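Local coordinates for putative lipoprotein YcdA (Bacillus subtilis subsp. subtilis str. 168, PDB 4R4G), which is of unknown function but is a putative membrane-anchored lipoprotein, built from an Ig-like N-terminal domain and an alpha+beta C-terminal domain joined by a kinked helix, at residues 55-61 against 112-116; 80-84 against 95-99; 149-153 against 307-311; 239-245 against 286-292; 247-251 against 282-286. One frame throughout, in Å; residues are numbered along the deposited sequence. Where two conformers were deposited one is given.

Contact 1: residues 55-61 against 112-116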
# COMPACT_ATOMS: atom_id res chain seq x y z
N LEU A 55 35.39 20.74 -8.33
CA LEU A 55 34.66 19.77 -9.15
C LEU A 55 33.15 19.89 -9.00
O LEU A 55 32.63 19.72 -7.90
CB LEU A 55 35.11 18.36 -8.70
CG LEU A 55 34.49 17.13 -9.38
CD1 LEU A 55 34.92 17.03 -10.85
CD2 LEU A 55 34.85 15.87 -8.62
N ASN A 56 32.43 20.11 -10.12
CA ASN A 56 30.97 20.13 -10.09
C ASN A 56 30.46 18.70 -10.10
O ASN A 56 30.94 17.90 -10.90
CB ASN A 56 30.38 20.89 -11.28
CG ASN A 56 30.83 22.31 -11.46
OD1 ASN A 56 30.50 23.20 -10.67
ND2 ASN A 56 31.48 22.57 -12.58
N VAL A 57 29.50 18.36 -9.19
CA VAL A 57 28.95 17.00 -9.13
C VAL A 57 27.43 17.09 -9.25
O VAL A 57 26.79 17.83 -8.49
CB VAL A 57 29.42 16.19 -7.88
CG1 VAL A 57 28.74 14.82 -7.83
CG2 VAL A 57 30.94 16.04 -7.86
N ASP A 58 26.87 16.36 -10.24
CA ASP A 58 25.44 16.32 -10.54
C ASP A 58 24.96 14.88 -10.70
O ASP A 58 25.77 13.98 -10.96
CB ASP A 58 25.15 17.12 -11.84
CG ASP A 58 23.69 17.46 -12.10
OD1 ASP A 58 22.94 16.57 -12.54
OD2 ASP A 58 23.30 18.61 -11.85
N SER A 59 23.63 14.68 -10.54
CA SER A 59 22.95 13.40 -10.73
C SER A 59 23.23 12.86 -12.15
O SER A 59 23.47 11.67 -12.33
CB SER A 59 21.45 13.56 -10.50
OG SER A 59 21.17 14.74 -9.75
N MSE A 60 23.22 13.79 -13.16
CA MSE A 60 23.46 13.56 -14.59
C MSE A 60 24.82 12.93 -14.89
O MSE A 60 25.06 12.50 -16.01
CB MSE A 60 23.37 14.89 -15.37
CG MSE A 60 21.97 15.23 -15.85
SE MSE A 60 21.95 16.94 -16.80
CE MSE A 60 20.10 16.83 -17.48
N ASP A 61 25.73 12.89 -13.90
CA ASP A 61 27.08 12.33 -14.08
C ASP A 61 27.05 10.82 -13.89
O ASP A 61 28.05 10.14 -14.12
CB ASP A 61 28.08 12.96 -13.09
CG ASP A 61 28.17 14.46 -13.16
OD1 ASP A 61 27.86 15.02 -14.23
OD2 ASP A 61 28.56 15.07 -12.15
N TYR A 112 30.13 6.53 -13.30
CA TYR A 112 30.32 7.92 -12.88
C TYR A 112 31.35 8.56 -13.77
O TYR A 112 32.47 8.04 -13.85
CB TYR A 112 30.71 8.07 -11.41
CG TYR A 112 31.14 9.49 -11.06
CD1 TYR A 112 30.23 10.55 -11.10
CD2 TYR A 112 32.46 9.78 -10.74
CE1 TYR A 112 30.61 11.85 -10.75
CE2 TYR A 112 32.86 11.09 -10.43
CZ TYR A 112 31.93 12.12 -10.44
OH TYR A 112 32.34 13.40 -10.15
N THR A 113 30.99 9.67 -14.44
CA THR A 113 31.88 10.44 -15.30
C THR A 113 31.95 11.84 -14.71
O THR A 113 30.99 12.62 -14.81
CB THR A 113 31.48 10.37 -16.79
OG1 THR A 113 31.65 9.02 -17.26
CG2 THR A 113 32.32 11.29 -17.68
N PRO A 114 33.10 12.16 -14.06
CA PRO A 114 33.27 13.49 -13.44
C PRO A 114 33.23 14.63 -14.45
O PRO A 114 33.63 14.45 -15.60
CB PRO A 114 34.64 13.40 -12.76
CG PRO A 114 35.35 12.31 -13.48
CD PRO A 114 34.30 11.32 -13.86
N GLU A 115 32.69 15.79 -14.01
CA GLU A 115 32.53 17.00 -14.83
C GLU A 115 33.89 17.68 -14.90
O GLU A 115 34.19 18.62 -14.16
CB GLU A 115 31.43 17.92 -14.27
CG GLU A 115 30.05 17.30 -14.33
CD GLU A 115 28.85 18.19 -14.06
OE1 GLU A 115 29.04 19.41 -13.84
OE2 GLU A 115 27.71 17.67 -14.09
N SER A 116 34.73 17.13 -15.78
CA SER A 116 36.11 17.51 -15.98
C SER A 116 36.43 17.66 -17.46
O SER A 116 35.76 17.07 -18.31
CB SER A 116 37.02 16.46 -15.34
OG SER A 116 38.38 16.53 -15.71
O HOH W 1 33.60 21.06 -13.45
O HOH W 2 31.29 15.44 -11.54
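Backbone, water and carboxylate contacts tie strand 55-57 and the turn after it to the loop leaving strand 107-112. The direct hydrogen bond runs from Thr113 N to Asp61 O (3.0 Å), and the same oxygen receives a CA-H...O contact from Tyr112 CA at 3.4 Å. One water fills the gap between the segments: it donates to Asn56 O (2.6 Å) and Asp61 OD2 (2.8 Å) and accepts from Tyr112 OH (2.7 Å) and Glu115 N (2.9 Å). Asp61 OD2 also takes Asp58 N at 2.9 Å, while Asp58 OD1 accepts from Met60 N (2.9 Å) in an Asx turn. Two acids meet closely where Asp61 OD1 lies 2.7 Å from Glu115 OE2. Apolar contact comes from Leu55, whose CD1 lies 4.1 Å from Pro114 CB. In the Ig-like domain, strand 55-57 pairs with strand 86-88, Val57 and Tyr112 both rest on Val47 of strand 39-48, and Thr113 and Pro114 touch helix 120-123.

Contact 2: residues 80-84 against 95-99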
# COMPACT_ATOMS: atom_id res chain seq x y z
N SER A 80 14.19 16.87 -3.21
CA SER A 80 15.24 17.23 -2.24
C SER A 80 15.94 15.98 -1.71
O SER A 80 17.08 16.09 -1.27
CB SER A 80 14.67 18.06 -1.09
OG SER A 80 13.77 17.33 -0.27
N GLU A 81 15.30 14.79 -1.85
CA GLU A 81 15.84 13.49 -1.44
C GLU A 81 16.89 12.96 -2.42
O GLU A 81 17.37 11.84 -2.24
CB GLU A 81 14.73 12.44 -1.36
CG GLU A 81 13.72 12.52 -0.21
CD GLU A 81 12.70 11.39 -0.30
OE1 GLU A 81 13.10 10.24 -0.63
OE2 GLU A 81 11.49 11.66 -0.08
N LYS A 82 17.19 13.71 -3.49
CA LYS A 82 18.10 13.29 -4.53
C LYS A 82 19.37 14.07 -4.44
O LYS A 82 19.37 15.16 -3.87
CB LYS A 82 17.42 13.49 -5.89
CG LYS A 82 18.03 12.68 -7.04
CD LYS A 82 17.21 12.78 -8.29
CE LYS A 82 18.00 12.29 -9.47
NZ LYS A 82 17.15 12.04 -10.67
N LEU A 83 20.47 13.53 -5.01
CA LEU A 83 21.75 14.22 -5.06
C LEU A 83 21.57 15.59 -5.71
O LEU A 83 20.90 15.69 -6.75
CB LEU A 83 22.80 13.37 -5.82
CG LEU A 83 24.20 13.99 -6.00
CD1 LEU A 83 24.93 14.13 -4.67
CD2 LEU A 83 25.04 13.17 -6.94
N GLN A 84 22.11 16.64 -5.09
CA GLN A 84 21.93 17.98 -5.60
C GLN A 84 23.16 18.46 -6.31
O GLN A 84 24.29 18.22 -5.87
CB GLN A 84 21.54 18.96 -4.49
CG GLN A 84 20.24 18.63 -3.75
CD GLN A 84 18.98 18.64 -4.60
OE1 GLN A 84 18.68 19.59 -5.34
NE2 GLN A 84 18.19 17.60 -4.47
N GLU A 95 27.29 14.09 -0.87
CA GLU A 95 26.64 12.80 -0.65
C GLU A 95 25.14 12.94 -1.00
O GLU A 95 24.55 14.01 -0.81
CB GLU A 95 26.88 12.34 0.81
CG GLU A 95 26.62 10.87 1.09
CD GLU A 95 26.60 10.44 2.56
OE1 GLU A 95 27.58 10.73 3.28
OE2 GLU A 95 25.62 9.76 2.96
N GLY A 96 24.55 11.90 -1.56
CA GLY A 96 23.15 11.93 -1.96
C GLY A 96 22.71 10.67 -2.67
O GLY A 96 23.53 9.79 -2.94
N ASN A 97 21.43 10.60 -2.98
CA ASN A 97 20.82 9.43 -3.60
C ASN A 97 20.61 9.60 -5.10
O ASN A 97 20.38 10.71 -5.58
CB ASN A 97 19.45 9.14 -2.97
CG ASN A 97 19.47 8.73 -1.53
OD1 ASN A 97 20.00 7.69 -1.15
ND2 ASN A 97 18.76 9.48 -0.72
N LEU A 98 20.63 8.45 -5.81
CA LEU A 98 20.40 8.34 -7.24
C LEU A 98 19.29 7.34 -7.44
O LEU A 98 19.15 6.40 -6.66
CB LEU A 98 21.66 7.92 -8.01
CG LEU A 98 22.97 8.62 -7.70
CD1 LEU A 98 24.11 7.79 -8.20
CD2 LEU A 98 23.02 10.05 -8.27
N PHE A 99 18.45 7.57 -8.44
CA PHE A 99 17.27 6.76 -8.69
C PHE A 99 17.21 6.34 -10.15
O PHE A 99 17.41 7.17 -11.05
CB PHE A 99 16.01 7.57 -8.30
CG PHE A 99 15.99 8.08 -6.88
CD1 PHE A 99 16.62 9.27 -6.54
CD2 PHE A 99 15.27 7.41 -5.89
CE1 PHE A 99 16.61 9.74 -5.23
CE2 PHE A 99 15.26 7.87 -4.58
CZ PHE A 99 15.94 9.02 -4.25
O HOH W 3 18.99 9.40 -10.58
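Leu83 lays its side chain along strand 93-102, with CD1 3.8 Å from Gly96 N and CD2 3.9 Å from Leu98 CD2. The fit is close because residue 96 is a glycine: its CA comes within 4.1 Å of Leu83 CA, and a CB there would clash with that atom. Two hydrogen bonds fix the loop to the strand, Leu83 N to Asn97 O (2.9 Å) and Asn97 ND2 to Glu81 O (3.1 Å), so Asn97 holds the loop by carbonyl and ND2, while its OD1 accepts from Asn44. The extended Lys82 runs along the strand, its CG 3.4 Å from Asn97 O and 3.7 Å from Phe99 CD1 at the ring edge. Beyond, Lys82 NZ reaches a salt bridge with Asp75 and a hydrogen bond to Thr74 O. Strand 93-102 is an outermost strand of its four-stranded antiparallel sheet; Gly96 and Leu98 bond to strand 39-48 through their backbones, the 80-84 loop lies against the strand, and Leu83 and Leu98 both touch Phe62 of strand 62-66.

Contact 3: residues 149-153 against 307-311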
# COMPACT_ATOMS: atom_id res chain seq x y z
N ALA A 149 -0.60 -4.91 6.15
CA ALA A 149 -1.33 -4.23 7.21
C ALA A 149 -2.77 -3.86 6.79
O ALA A 149 -3.69 -4.17 7.55
CB ALA A 149 -0.58 -2.99 7.65
N LEU A 150 -3.00 -3.28 5.59
CA LEU A 150 -4.37 -2.96 5.15
C LEU A 150 -5.25 -4.22 5.07
O LEU A 150 -6.41 -4.19 5.49
CB LEU A 150 -4.42 -2.21 3.81
CG LEU A 150 -5.85 -1.96 3.31
CD1 LEU A 150 -6.59 -0.96 4.19
CD2 LEU A 150 -5.90 -1.58 1.88
N SER A 151 -4.69 -5.33 4.57
CA SER A 151 -5.38 -6.61 4.47
C SER A 151 -5.74 -7.15 5.86
O SER A 151 -6.84 -7.71 6.01
CB SER A 151 -4.52 -7.62 3.70
OG SER A 151 -5.25 -8.77 3.31
N ALA A 152 -4.86 -6.95 6.89
CA ALA A 152 -5.10 -7.35 8.29
C ALA A 152 -6.30 -6.60 8.88
O ALA A 152 -7.11 -7.19 9.59
CB ALA A 152 -3.86 -7.11 9.14
N TYR A 153 -6.42 -5.29 8.56
CA TYR A 153 -7.52 -4.43 8.96
C TYR A 153 -8.81 -4.97 8.39
O TYR A 153 -9.79 -5.09 9.11
CB TYR A 153 -7.30 -2.98 8.49
CG TYR A 153 -6.63 -2.08 9.50
CD1 TYR A 153 -7.38 -1.39 10.45
CD2 TYR A 153 -5.25 -1.89 9.49
CE1 TYR A 153 -6.78 -0.53 11.36
CE2 TYR A 153 -4.64 -1.03 10.40
CZ TYR A 153 -5.40 -0.36 11.34
OH TYR A 153 -4.80 0.47 12.25
N TRP A 307 2.02 -0.14 10.21
CA TRP A 307 1.15 0.67 9.38
C TRP A 307 -0.27 0.70 9.92
O TRP A 307 -0.80 -0.31 10.38
CB TRP A 307 1.20 0.19 7.94
CG TRP A 307 2.55 0.39 7.32
CD1 TRP A 307 3.60 -0.48 7.34
CD2 TRP A 307 3.00 1.55 6.63
NE1 TRP A 307 4.67 0.06 6.67
CE2 TRP A 307 4.33 1.31 6.22
CE3 TRP A 307 2.41 2.79 6.30
CZ2 TRP A 307 5.06 2.23 5.46
CZ3 TRP A 307 3.14 3.71 5.58
CH2 TRP A 307 4.45 3.43 5.15
N GLN A 308 -0.87 1.90 9.89
CA GLN A 308 -2.20 2.16 10.42
C GLN A 308 -3.13 2.83 9.41
O GLN A 308 -2.70 3.62 8.57
CB GLN A 308 -2.09 3.06 11.66
CG GLN A 308 -1.99 2.30 12.97
CD GLN A 308 -1.95 3.24 14.15
OE1 GLN A 308 -1.00 4.03 14.32
NE2 GLN A 308 -2.97 3.16 15.00
N LEU A 309 -4.43 2.51 9.54
CA LEU A 309 -5.54 3.07 8.77
C LEU A 309 -6.37 3.97 9.71
O LEU A 309 -6.80 3.50 10.76
CB LEU A 309 -6.41 1.96 8.15
CG LEU A 309 -7.63 2.42 7.37
CD1 LEU A 309 -7.24 3.31 6.22
CD2 LEU A 309 -8.44 1.26 6.87
N ASP A 310 -6.55 5.26 9.33
CA ASP A 310 -7.37 6.19 10.11
C ASP A 310 -8.82 5.89 9.76
O ASP A 310 -9.22 6.07 8.61
CB ASP A 310 -6.99 7.67 9.85
CG ASP A 310 -7.64 8.72 10.76
OD1 ASP A 310 -8.61 8.37 11.51
OD2 ASP A 310 -7.19 9.90 10.73
N MSE A 311 -9.58 5.37 10.73
CA MSE A 311 -10.98 4.98 10.52
C MSE A 311 -11.90 6.19 10.24
O MSE A 311 -12.96 6.03 9.62
CB MSE A 311 -11.49 4.17 11.72
CG MSE A 311 -10.80 2.79 11.88
SE MSE A 311 -10.60 1.70 10.24
CE MSE A 311 -12.52 1.59 9.69
O HOH W 4 -6.31 2.42 13.66
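Tyr153 loses 98 Å² to this contact, more than any other residue in it, by laying one ring face over Leu309. Leu309 CB stands 3.9 Å from the centroid of the Tyr153 ring, only 4° off its normal, a well-centred CH-pi contact. The phenol reaches past the leucine: Leu309 N gives a weak hydrogen bond to Tyr153 OH (3.4 Å), and a water 2.8 Å from Tyr153 OH donates to Leu309 O at 3.1 Å. Selenomethionine Met311 adds an oblique Met-aromatic contact, its SE 5.4 Å from the Tyr153 ring centroid. Leu309, with 63 Å² covered, also meets the previous turn of the helix, where Leu150 CD1 lies 3.9 Å from Leu309 CD2. Trp307 follows with 39 Å²; its CB packs 3.7 Å from Ala149 CB while its indole leads away. Tyr153 further meets Phe166 edge-to-face. Helix 145-157 lies on the sheet of strands 233-244, 293-301 and 307-308 in the core of the alpha+beta C-terminal domain, helix-on-sheet packing consistent with an NTF2-like fold.

Contact 4: residues 239-245 against 286-292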
# COMPACT_ATOMS: atom_id res chain seq x y z
N THR A 239 -8.21 -3.48 -4.54
CA THR A 239 -9.11 -3.86 -5.62
C THR A 239 -10.07 -4.83 -4.97
O THR A 239 -9.68 -5.91 -4.52
CB THR A 239 -8.34 -4.37 -6.86
OG1 THR A 239 -7.38 -3.37 -7.28
CG2 THR A 239 -9.27 -4.74 -8.00
N VAL A 240 -11.31 -4.39 -4.86
CA VAL A 240 -12.31 -5.13 -4.14
C VAL A 240 -13.39 -5.69 -5.04
O VAL A 240 -14.01 -4.94 -5.81
CB VAL A 240 -12.94 -4.19 -3.05
CG1 VAL A 240 -14.13 -4.85 -2.34
CG2 VAL A 240 -11.89 -3.73 -2.03
N LYS A 241 -13.63 -7.02 -4.90
CA LYS A 241 -14.71 -7.78 -5.54
C LYS A 241 -15.86 -7.75 -4.53
O LYS A 241 -15.73 -8.37 -3.46
CB LYS A 241 -14.23 -9.21 -5.87
CG LYS A 241 -15.28 -10.12 -6.53
CD LYS A 241 -14.71 -11.52 -6.87
CE LYS A 241 -14.60 -12.47 -5.69
NZ LYS A 241 -13.87 -13.72 -6.04
N PRO A 242 -16.95 -6.98 -4.75
CA PRO A 242 -18.00 -6.92 -3.72
C PRO A 242 -18.98 -8.06 -3.75
O PRO A 242 -19.06 -8.77 -4.75
CB PRO A 242 -18.72 -5.61 -4.05
CG PRO A 242 -18.56 -5.44 -5.49
CD PRO A 242 -17.28 -6.12 -5.90
N VAL A 243 -19.77 -8.21 -2.68
CA VAL A 243 -20.87 -9.13 -2.62
C VAL A 243 -21.98 -8.41 -3.43
O VAL A 243 -22.14 -7.19 -3.27
CB VAL A 243 -21.26 -9.47 -1.13
CG1 VAL A 243 -22.67 -9.98 -1.00
CG2 VAL A 243 -20.30 -10.48 -0.51
N ASP A 244 -22.68 -9.12 -4.33
CA ASP A 244 -23.77 -8.51 -5.10
C ASP A 244 -25.06 -8.66 -4.30
O ASP A 244 -25.69 -9.71 -4.33
CB ASP A 244 -23.90 -9.11 -6.51
CG ASP A 244 -25.00 -8.50 -7.37
OD1 ASP A 244 -25.52 -7.42 -7.01
OD2 ASP A 244 -25.34 -9.10 -8.41
N ALA A 245 -25.43 -7.59 -3.59
CA ALA A 245 -26.60 -7.53 -2.71
C ALA A 245 -27.80 -6.93 -3.43
O ALA A 245 -28.79 -6.56 -2.77
CB ALA A 245 -26.28 -6.73 -1.47
N LEU A 286 -25.70 -14.64 -0.79
CA LEU A 286 -25.32 -13.85 -1.95
C LEU A 286 -23.91 -14.14 -2.43
O LEU A 286 -23.02 -14.39 -1.62
CB LEU A 286 -25.43 -12.35 -1.67
CG LEU A 286 -26.62 -11.76 -0.98
CD1 LEU A 286 -26.25 -10.41 -0.38
CD2 LEU A 286 -27.80 -11.61 -1.90
N GLY A 287 -23.70 -14.01 -3.73
CA GLY A 287 -22.38 -14.21 -4.32
C GLY A 287 -21.67 -12.93 -4.72
O GLY A 287 -22.26 -11.85 -4.66
N PRO A 288 -20.41 -13.01 -5.17
CA PRO A 288 -19.71 -11.80 -5.60
C PRO A 288 -20.31 -11.19 -6.86
O PRO A 288 -20.95 -11.88 -7.67
CB PRO A 288 -18.28 -12.26 -5.85
CG PRO A 288 -18.19 -13.63 -5.35
CD PRO A 288 -19.55 -14.19 -5.35
N ALA A 289 -20.09 -9.88 -7.02
CA ALA A 289 -20.52 -9.12 -8.19
C ALA A 289 -19.52 -9.34 -9.32
O ALA A 289 -18.37 -9.74 -9.06
CB ALA A 289 -20.62 -7.65 -7.84
N SER A 290 -19.96 -9.13 -10.57
CA SER A 290 -19.12 -9.26 -11.78
C SER A 290 -17.92 -8.29 -11.73
O SER A 290 -16.76 -8.70 -11.88
CB SER A 290 -19.96 -9.00 -13.03
OG SER A 290 -20.99 -8.06 -12.78
N SER A 291 -18.24 -7.00 -11.43
CA SER A 291 -17.34 -5.85 -11.32
C SER A 291 -16.39 -5.89 -10.11
O SER A 291 -16.51 -6.72 -9.21
CB SER A 291 -18.18 -4.57 -11.24
OG SER A 291 -19.09 -4.59 -10.15
N GLU A 292 -15.44 -4.96 -10.14
CA GLU A 292 -14.43 -4.67 -9.13
C GLU A 292 -14.35 -3.17 -8.95
O GLU A 292 -14.66 -2.43 -9.88
CB GLU A 292 -13.05 -5.22 -9.54
CG GLU A 292 -12.81 -6.69 -9.24
CD GLU A 292 -11.38 -7.17 -9.41
OE1 GLU A 292 -10.69 -6.71 -10.35
OE2 GLU A 292 -10.96 -8.04 -8.60
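This is an antiparallel-like backbone pairing in the C-terminal domain, where the end of strand 233-244 meets the loop that leads from helix 268-283 into strand 293-301. End to end, the two segments run 148° apart, and Val243 and Pro288 form a single bridge with their CA atoms 4.2 Å from each other. Two short hydrogen bonds flank it: Ala289 N to Pro242 O (2.7 Å) and Asp244 N to Gly287 O (2.8 Å). CA-H...O contacts supplement them, from Pro288 CA to Pro242 O (3.2 Å) and, where the loop joins the next strand, from Glu292 CA to Val240 O (3.4 Å). Side chains fill the edges: Pro242 CG sits 3.8 Å from Ala289 CB, and Leu286 CD1 lies 3.7 Å from Val243 CG1 and 3.8 Å from Ala245 CB. The aliphatic part of Lys241 extends over Pro288, CE to CB 3.7 Å. Strand 324-325 runs alongside, with Lys325 touching Pro242 and Ala289 and its NZ hydrogen-bonded to Ser291 OG. Pro242 has no N-H to return a bond to Ala289 O, so the cross-strand bonds come from Ala289 N and Asp244 N, with Leu286, Val243, Pro242 and Ala289 packed alongside.

Contact 5: residues 247-251 against 282-286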
# COMPACT_ATOMS: atom_id res chain seq x y z
N SER A 247 -30.11 -8.33 -5.06
CA SER A 247 -31.33 -9.10 -4.77
C SER A 247 -31.79 -9.08 -3.32
O SER A 247 -32.93 -9.47 -3.08
CB SER A 247 -31.12 -10.56 -5.16
OG SER A 247 -30.04 -11.14 -4.45
N LEU A 248 -30.94 -8.65 -2.36
CA LEU A 248 -31.24 -8.71 -0.91
C LEU A 248 -32.61 -8.12 -0.55
O LEU A 248 -33.35 -8.72 0.25
CB LEU A 248 -30.13 -8.05 -0.07
CG LEU A 248 -30.09 -8.36 1.43
CD1 LEU A 248 -30.22 -9.85 1.73
CD2 LEU A 248 -28.83 -7.81 2.05
N SER A 249 -32.95 -6.97 -1.16
CA SER A 249 -34.25 -6.29 -1.00
C SER A 249 -35.38 -7.28 -1.20
O SER A 249 -36.12 -7.55 -0.26
CB SER A 249 -34.37 -5.15 -2.02
OG SER A 249 -34.23 -5.59 -3.36
N ASP A 250 -35.44 -7.88 -2.41
CA ASP A 250 -36.45 -8.85 -2.84
C ASP A 250 -36.43 -10.11 -1.96
O ASP A 250 -37.49 -10.56 -1.55
CB ASP A 250 -36.27 -9.22 -4.32
CG ASP A 250 -36.39 -8.05 -5.29
OD1 ASP A 250 -37.35 -7.26 -5.16
OD2 ASP A 250 -35.54 -7.94 -6.20
N ARG A 251 -35.25 -10.64 -1.63
CA ARG A 251 -35.11 -11.83 -0.80
C ARG A 251 -35.77 -11.65 0.54
O ARG A 251 -36.45 -12.57 1.01
CB ARG A 251 -33.64 -12.18 -0.59
CG ARG A 251 -32.93 -12.51 -1.86
CD ARG A 251 -31.48 -12.76 -1.55
NE ARG A 251 -31.18 -14.17 -1.67
CZ ARG A 251 -30.45 -14.68 -2.64
NH1 ARG A 251 -29.93 -13.88 -3.56
NH2 ARG A 251 -30.24 -15.98 -2.71
N GLU A 282 -29.94 -14.58 4.62
CA GLU A 282 -30.12 -14.25 3.20
C GLU A 282 -28.88 -13.58 2.63
O GLU A 282 -28.52 -13.86 1.48
CB GLU A 282 -31.37 -13.39 2.98
CG GLU A 282 -32.67 -14.14 3.13
CD GLU A 282 -32.84 -15.41 2.30
OE1 GLU A 282 -32.60 -15.38 1.07
OE2 GLU A 282 -33.27 -16.42 2.90
N PHE A 283 -28.21 -12.70 3.41
CA PHE A 283 -26.96 -12.06 2.99
C PHE A 283 -25.88 -13.11 2.72
O PHE A 283 -25.19 -13.05 1.71
CB PHE A 283 -26.46 -11.06 4.06
CG PHE A 283 -25.28 -10.24 3.60
CD1 PHE A 283 -23.98 -10.74 3.69
CD2 PHE A 283 -25.46 -8.99 3.03
CE1 PHE A 283 -22.89 -10.00 3.23
CE2 PHE A 283 -24.36 -8.24 2.59
CZ PHE A 283 -23.09 -8.75 2.70
N LYS A 284 -25.73 -14.09 3.63
CA LYS A 284 -24.80 -15.21 3.54
C LYS A 284 -25.04 -16.05 2.27
O LYS A 284 -24.15 -16.82 1.89
CB LYS A 284 -24.95 -16.13 4.78
CG LYS A 284 -24.22 -15.69 6.06
CD LYS A 284 -24.68 -16.61 7.22
CE LYS A 284 -24.29 -16.14 8.60
NZ LYS A 284 -24.91 -17.00 9.65
N LYS A 285 -26.21 -15.93 1.62
CA LYS A 285 -26.58 -16.64 0.39
C LYS A 285 -26.11 -15.93 -0.89
O LYS A 285 -26.18 -16.53 -1.96
CB LYS A 285 -28.09 -16.77 0.30
CG LYS A 285 -28.74 -17.75 1.25
CD LYS A 285 -30.16 -17.97 0.79
CE LYS A 285 -30.99 -18.53 1.88
NZ LYS A 285 -32.41 -18.61 1.46
N LEU A 286 -25.70 -14.64 -0.79
CA LEU A 286 -25.32 -13.85 -1.95
C LEU A 286 -23.91 -14.14 -2.43
O LEU A 286 -23.02 -14.39 -1.62
CB LEU A 286 -25.43 -12.35 -1.67
CG LEU A 286 -26.62 -11.76 -0.98
CD1 LEU A 286 -26.25 -10.41 -0.38
CD2 LEU A 286 -27.80 -11.61 -1.90
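A helix-to-helix contact in the alpha+beta C-terminal domain, in which a three-residue salt-bridge network lies beside an apolar patch, joins the start of helix 248-260 to the end of helix 268-283. Phe283 to Leu286 form a type I beta turn, with Leu286 N bonded to Phe283 O at 3.0 Å. Leu248 packs against the other segment: its CD2 meets the edge of the Phe283 ring at CD2 (3.7 Å), and its CD1 lies 3.9 Å from Glu282 CB. Phe283 continues inward to Val243 of strand 233-244 and to Ile212 and Leu216 of helix 203-219. Arg251 spans the gap, and its guanidinium also lies near Leu286, with NH1 3.5 Å from CD2. Glu282 shares its charge between two partners, bonding Arg251 weakly from NE to OE1 (3.3 Å) and Lys285 more closely from NZ to OE2 (2.8 Å). Within 247-251, Ser247 OG accepts from Arg251 NH1 at 2.9 Å.

Contacts 1 and 2 belong to the Ig-like domain and contacts 3, 4 and 5 to the C-terminal domain; the centres of contacts 1 and 5 are about 67 Å apart. Contact 3 is the buried one, apolar and aromatic, whereas the other four are partly buried and lean more on polar bonds. Contact 2 is nested inside the loop closed by contact 1, and the two touch where Ser59 meets Leu83. Contacts 4 and 5 share Leu286, one through backbone pairing, the other through helix ends and charges. Contacts 3 and 4 reach the same sheet without touching. Water joins carboxylate and backbone in contact 1, while contact 5 combines a weak Arg-Glu ion pair with leucine and phenylalanine packing.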